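Local coordinates for protein chloroplastic group IIB intron splicing facilitator CRS2, chloroplastic (Zea mays, PDB 1RYN) that facilitates the splicing of group IIB introns in chloroplasts, as a peptidyl-tRNA hydrolase relative without hydrolase activity that works in complexes with CAF1 or CAF2, at residues A[5-10]-A[59-64]. The protein carries 3 engineered substitutions. Numbering follows the deposited sequence.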
loop_
_atom_site.group_PDB
_atom_site.type_symbol
_atom_site.label_atom_id
_atom_site.label_comp_id
_atom_site.label_asym_id
_atom_site.label_seq_id
_atom_site.Cartn_x
_atom_site.Cartn_y
_atom_site.Cartn_z
ATOM N N PRO A 5 -4.389 3.706 17.057
ATOM C CA PRO A 5 -4.686 2.890 15.906
ATOM C C PRO A 5 -3.733 3.164 14.782
ATOM O O PRO A 5 -3.076 4.203 14.748
ATOM C CB PRO A 5 -6.042 3.397 15.402
ATOM C CG PRO A 5 -6.285 4.762 16.024
ATOM C CD PRO A 5 -5.247 4.913 17.128
ATOM N N TRP A 6 -3.716 2.238 13.843
ATOM C CA TRP A 6 -2.909 2.382 12.675
ATOM C C TRP A 6 -3.855 2.562 11.478
ATOM O O TRP A 6 -4.940 2.035 11.445
ATOM C CB TRP A 6 -2.076 1.111 12.444
ATOM C CG TRP A 6 -0.759 0.997 13.157
ATOM C CD1 TRP A 6 -0.588 0.699 14.456
ATOM C CD2 TRP A 6 0.574 1.075 12.582
ATOM N NE1 TRP A 6 0.761 0.632 14.747
ATOM C CE2 TRP A 6 1.492 0.858 13.625
ATOM C CE3 TRP A 6 1.072 1.311 11.292
ATOM C CZ2 TRP A 6 2.874 0.843 13.408
ATOM C CZ3 TRP A 6 2.442 1.331 11.092
ATOM C CH2 TRP A 6 3.321 1.107 12.143
ATOM N N LEU A 7 -3.425 3.283 10.477
ATOM C CA LEU A 7 -4.231 3.457 9.288
ATOM C C LEU A 7 -3.496 2.726 8.163
ATOM O O LEU A 7 -2.409 3.143 7.790
ATOM C CB LEU A 7 -4.348 4.955 8.935
ATOM C CG LEU A 7 -5.378 5.300 7.846
ATOM C CD1 LEU A 7 -4.796 5.172 6.436
ATOM C CD2 LEU A 7 -6.622 4.443 8.025
ATOM N N ILE A 8 -4.047 1.630 7.648
ATOM C CA ILE A 8 -3.389 0.876 6.587
ATOM C C ILE A 8 -4.128 1.230 5.314
ATOM O O ILE A 8 -5.267 0.829 5.151
ATOM C CB ILE A 8 -3.484 -0.623 6.838
ATOM C CG1 ILE A 8 -2.785 -1.042 8.147
ATOM C CG2 ILE A 8 -2.855 -1.375 5.673
ATOM C CD1 ILE A 8 -2.003 0.100 8.779
ATOM N N ALA A 9 -3.504 2.005 4.423
ATOM C CA ALA A 9 -4.165 2.424 3.200
ATOM C C ALA A 9 -3.419 1.995 1.990
ATOM O O ALA A 9 -2.240 2.228 1.929
ATOM C CB ALA A 9 -4.095 3.935 3.139
ATOM N N GLY A 10 -4.105 1.421 1.025
ATOM C CA GLY A 10 -3.423 1.017 -0.199
ATOM C C GLY A 10 -3.964 1.951 -1.253
ATOM O O GLY A 10 -5.131 2.344 -1.178
ATOM N N PRO A 59 -5.202 -2.066 17.233
ATOM C CA PRO A 59 -6.349 -1.613 16.454
ATOM C C PRO A 59 -5.919 -0.954 15.190
ATOM O O PRO A 59 -5.010 -0.116 15.220
ATOM C CB PRO A 59 -7.005 -0.463 17.227
ATOM C CG PRO A 59 -5.918 0.053 18.157
ATOM C CD PRO A 59 -4.890 -1.085 18.305
ATOM N N VAL A 60 -6.605 -1.275 14.101
ATOM C CA VAL A 60 -6.265 -0.651 12.825
ATOM C C VAL A 60 -7.486 -0.343 12.008
ATOM O O VAL A 60 -8.553 -0.841 12.253
ATOM C CB VAL A 60 -5.403 -1.580 11.960
ATOM C CG1 VAL A 60 -4.175 -2.057 12.691
ATOM C CG2 VAL A 60 -6.192 -2.805 11.515
ATOM N N LEU A 61 -7.282 0.478 10.998
ATOM C CA LEU A 61 -8.280 0.827 10.014
ATOM C C LEU A 61 -7.596 0.546 8.664
ATOM O O LEU A 61 -6.443 0.947 8.432
ATOM C CB LEU A 61 -8.832 2.289 10.043
ATOM C CG LEU A 61 -7.953 3.248 10.817
ATOM C CD1 LEU A 61 -8.325 4.677 10.484
ATOM C CD2 LEU A 61 -8.099 2.992 12.310
ATOM N N VAL A 62 -8.282 -0.194 7.813
ATOM C CA VAL A 62 -7.744 -0.481 6.526
ATOM C C VAL A 62 -8.643 0.272 5.583
ATOM O O VAL A 62 -9.862 0.301 5.745
ATOM C CB VAL A 62 -7.551 -1.939 6.260
ATOM C CG1 VAL A 62 -6.795 -2.533 7.450
ATOM C CG2 VAL A 62 -8.905 -2.592 6.133
ATOM N N VAL A 63 -8.000 0.898 4.628
ATOM C CA VAL A 63 -8.649 1.770 3.722
ATOM C C VAL A 63 -8.254 1.695 2.276
ATOM O O VAL A 63 -7.117 1.419 1.927
ATOM C CB VAL A 63 -7.962 3.087 4.115
ATOM C CG1 VAL A 63 -8.602 4.300 3.487
ATOM C CG2 VAL A 63 -7.883 3.198 5.613
ATOM N N LYS A 64 -9.205 2.032 1.438
ATOM C CA LYS A 64 -8.951 2.102 0.010
ATOM C C LYS A 64 -9.557 3.421 -0.429
ATOM O O LYS A 64 -10.768 3.520 -0.558
ATOM C CB LYS A 64 -9.594 0.965 -0.757
ATOM C CG LYS A 64 -8.707 -0.266 -0.826
ATOM C CD LYS A 64 -9.494 -1.572 -0.908
ATOM C CE LYS A 64 -10.664 -1.541 -1.886
ATOM N NZ LYS A 64 -10.749 -2.740 -2.742
#
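With CG1 of V60 (chi1 -54°) and CG1 of V62 (chi1 -50°) each anti to its own carbonyl carbon, both valines reach across one face of the sheet toward W6 and I8. V60 CG1 lies 3.8 Å from W6 CB, and V62 CG1 comes to 3.9 Å from I8 CB. The opposite face carries L7, A9, L61 and V63; there the side chains of L7 and L61 approach at about a right angle, though the detail of how L7 packs is doubtful, and L61 CD2 rests 3.7 Å from P5 CB. Shortening L61 to an alanine removes CD2 and is likely to leave P5 CB without this neighbour. Between the two faces runs a parallel ladder, its strand axes 19° apart. W6 and I8 each use both N-H and C=O toward 59-64, giving the alternating bonds of parallel strands: W6 O accepts from L61 N at 2.8 Å, I8 N donates almost straight to L61 O at 2.6 Å, and G10 N closes the series on V63 O. L7 and A9 turn their backbones instead to strand 90-96 and its approach, making 6-10 a central strand of the PTH-family alpha/beta fold. Helix 25-37 packs on V62, while helix 73-83 covers A9, L61 and V63 from the other side.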